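Long-range contact in beta-galactosidase (Streptococcus pneumoniae, PDB 4CU9), which hydrolyses terminal beta-linked galactose from glycans, the crystallised fragment being a carbohydrate-binding module that probably attaches the enzyme to sugars: residues A82-F86 and A175-M179. Numbering follows the deposited sequence.
Sequences AKLHF and AMIEM. With CA (calcium ion), chain C.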
ATOM      1  N   ALA A  82       7.464  -5.807   8.297  1.00 12.11           N
ATOM      2  CA  ALA A  82       7.140  -4.808   7.289  1.00 12.09           C
ATOM      3  C   ALA A  82       7.842  -3.524   7.618  1.00 12.14           C
ATOM      4  O   ALA A  82       8.203  -3.259   8.767  1.00 13.10           O
ATOM      5  CB  ALA A  82       5.643  -4.582   7.200  1.00 12.22           C
ATOM      6  N   LYS A  83       8.029  -2.715   6.587  1.00 11.35           N
ATOM      7  CA  LYS A  83       8.553  -1.362   6.733  1.00 12.20           C
ATOM      8  C   LYS A  83       7.637  -0.396   6.028  1.00 11.65           C
ATOM      9  O   LYS A  83       7.122  -0.691   4.933  1.00 11.81           O
ATOM     10  CB  LYS A  83       9.933  -1.225   6.128  1.00 13.29           C
ATOM     11  CG  LYS A  83      10.966  -1.964   6.953  1.00 15.09           C
ATOM     12  CD  LYS A  83      12.269  -2.069   6.213  1.00 17.24           C
ATOM     13  CE  LYS A  83      13.259  -2.930   6.968  1.00 18.91           C
ATOM     14  NZ  LYS A  83      13.983  -2.119   7.974  1.00 21.58           N
ATOM     15  N   LEU A  84       7.474   0.755   6.648  1.00 11.86           N
ATOM     16  CA  LEU A  84       6.609   1.803   6.160  1.00 13.01           C
ATOM     17  C   LEU A  84       7.346   3.123   6.185  1.00 12.40           C
ATOM     18  O   LEU A  84       7.900   3.484   7.241  1.00 13.74           O
ATOM     19  CB  LEU A  84       5.402   1.897   7.099  1.00 14.18           C
ATOM     20  CG  LEU A  84       4.432   0.729   7.123  1.00 15.57           C
ATOM     21  CD1 LEU A  84       3.424   0.850   8.246  1.00 16.92           C
ATOM     22  CD2 LEU A  84       3.680   0.761   5.827  1.00 16.41           C
ATOM     23  N   HIS A  85       7.381   3.845   5.066  1.00 11.51           N
ATOM     24  CA  HIS A  85       7.972   5.195   5.034  1.00 12.74           C
ATOM     25  C   HIS A  85       6.921   6.172   4.513  1.00 12.02           C
ATOM     26  O   HIS A  85       6.597   6.151   3.311  1.00 11.85           O
ATOM     27  CB  HIS A  85       9.172   5.213   4.096  1.00 13.88           C
ATOM     28  CG  HIS A  85      10.081   6.393   4.257  1.00 16.40           C
ATOM     29  ND1 HIS A  85       9.767   7.501   5.008  1.00 18.49           N
ATOM     30  CD2 HIS A  85      11.324   6.619   3.764  1.00 17.88           C
ATOM     31  CE1 HIS A  85      10.778   8.360   4.979  1.00 18.50           C
ATOM     32  NE2 HIS A  85      11.740   7.842   4.239  1.00 20.57           N
ATOM     33  N   PHE A  86       6.389   7.004   5.387  1.00 11.33           N
ATOM     34  CA  PHE A  86       5.369   7.966   5.026  1.00 11.49           C
ATOM     35  C   PHE A  86       5.966   9.310   4.684  1.00 13.08           C
ATOM     36  O   PHE A  86       7.072   9.654   5.138  1.00 12.35           O
ATOM     37  CB  PHE A  86       4.350   8.115   6.160  1.00 11.06           C
ATOM     38  CG  PHE A  86       3.553   6.870   6.399  1.00 10.58           C
ATOM     39  CD1 PHE A  86       2.550   6.511   5.521  1.00 10.91           C
ATOM     40  CD2 PHE A  86       3.771   6.078   7.507  1.00 10.82           C
ATOM     41  CE1 PHE A  86       1.813   5.371   5.712  1.00 10.44           C
ATOM     42  CE2 PHE A  86       3.026   4.963   7.723  1.00 10.62           C
ATOM     43  CZ  PHE A  86       2.032   4.618   6.837  1.00 10.93           C
ATOM     44  N   ALA A 175       0.314   9.694   1.942  1.00  9.71           N
ATOM     45  CA  ALA A 175       1.506   9.679   1.118  1.00  9.85           C
ATOM     46  C   ALA A 175       2.579   8.741   1.660  1.00  9.86           C
ATOM     47  O   ALA A 175       2.801   8.664   2.886  1.00  9.86           O
ATOM     48  CB  ALA A 175       2.070  11.091   0.964  1.00  9.86           C
ATOM     49  N   MET A 176       3.192   7.979   0.761  1.00 10.57           N
ATOM     50  CA  MET A 176       4.220   7.025   1.127  1.00 11.66           C
ATOM     51  C   MET A 176       5.354   7.005   0.158  1.00 12.66           C
ATOM     52  O   MET A 176       5.165   7.115  -1.075  1.00 12.95           O
ATOM     53  CB  MET A 176       3.695   5.567   1.230  1.00 12.82           C
ATOM     54  CG  MET A 176       2.524   5.345   2.137  1.00 13.31           C
ATOM     55  SD  MET A 176       2.093   3.596   2.369  1.00 14.99           S
ATOM     56  CE  MET A 176       3.428   3.006   3.352  1.00 15.40           C
ATOM     57  N   ILE A 177       6.539   6.798   0.725  1.00 11.88           N
ATOM     58  CA  ILE A 177       7.759   6.706  -0.061  1.00 12.44           C
ATOM     59  C   ILE A 177       8.197   5.265  -0.282  1.00 11.97           C
ATOM     60  O   ILE A 177       8.842   4.971  -1.271  1.00 12.38           O
ATOM     61  CB  ILE A 177       8.867   7.527   0.633  1.00 13.05           C
ATOM     62  CG1 ILE A 177       8.537   9.009   0.494  1.00 14.68           C
ATOM     63  CG2 ILE A 177      10.249   7.242   0.066  1.00 14.27           C
ATOM     64  CD1 ILE A 177       9.233   9.859   1.547  1.00 15.76           C
ATOM     65  N   GLU A 178       7.903   4.394   0.679  1.00 11.24           N
ATOM     66  CA  GLU A 178       8.251   2.999   0.555  1.00 11.49           C
ATOM     67  C   GLU A 178       7.350   2.133   1.417  1.00 11.42           C
ATOM     68  O   GLU A 178       6.919   2.527   2.498  1.00 10.87           O
ATOM     69  CB  GLU A 178       9.736   2.758   0.885  1.00 11.26           C
ATOM     70  CG  GLU A 178      10.279   1.409   0.419  1.00 12.41           C
ATOM     71  CD  GLU A 178      10.593   1.323  -1.063  1.00 12.51           C
ATOM     72  OE1 GLU A 178      10.486   2.347  -1.800  1.00 13.45           O
ATOM     73  OE2 GLU A 178      10.982   0.221  -1.510  1.00 12.24           O
ATOM     74  N   MET A 179       7.068   0.943   0.902  1.00 10.98           N
ATOM     75  CA  MET A 179       6.322  -0.063   1.651  1.00 11.50           C
ATOM     76  C   MET A 179       6.982  -1.385   1.319  1.00 11.50           C
ATOM     77  O   MET A 179       7.106  -1.716   0.142  1.00 11.61           O
ATOM     78  CB  MET A 179       4.869  -0.068   1.206  1.00 11.68           C
ATOM     79  CG  MET A 179       4.048  -1.208   1.734  1.00 12.61           C
ATOM     80  SD  MET A 179       2.375  -1.234   1.115  1.00 12.86           S
ATOM     81  CE  MET A 179       1.669   0.311   1.615  1.00 12.43           C
TER
HETATM   82 CA    CA C2999      10.299   4.279  -2.912  1.00 12.54          CA
HETATM   83  O   HOH W   1      10.503   6.430  -3.736  1.00 12.39           O
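A classic beta bulge interrupts the antiparallel pairing of these two strands of the galactose-binding-like beta-sandwich, and a calcium ion sits on the outer side of the bulge. Start at Ala175: its O meets the edge of the Phe86 ring, 3.4 Å from Phe86 CD1, and accepts a CA-H...O contact from Phe86 CA. Met176 then makes a non-hydrogen-bonded pair with Phe86, their CA atoms 4.2 Å apart. Its side chain runs into the buried interior, where CE touches Leu84 CD2 at 3.4 Å and SD lies obliquely 4.8 Å from the centroid of the Phe86 ring, a Met-aromatic contact; Met165 and Trp163 of strand 160-166 pack onto this same apolar face.

At Ile177 the chain turns a corner, its phi/psi of -100/-31° leaving the extended range. The extra residue puts Ile177 and Glu178 together opposite His85, so Ile177 N donates to His85 O at 2.7 Å while Glu178 N reaches that oxygen only weakly, at 3.4 Å. Ile177 CD1 sits over the His85 ring in a CH-pi contact, 4.1 Å from its centroid. The corner also turns Ile177 O outward to the calcium at 2.3 Å, and Tyr37, Asp40 and Asp42 complete the protein ligands. Glu178 regains the ladder as His85 N donates to Glu178 O at 2.9 Å; its carboxylate leads away, OE2 accepting from Gly41 N and OE1 binding the calcium at 2.2 Å. Met179 pairs with Leu84, and Thr180 carries the ladder on by hydrogen-bonding Lys83; Met179 CA lies 3.4 Å from Lys83 O in a CA-H...O contact.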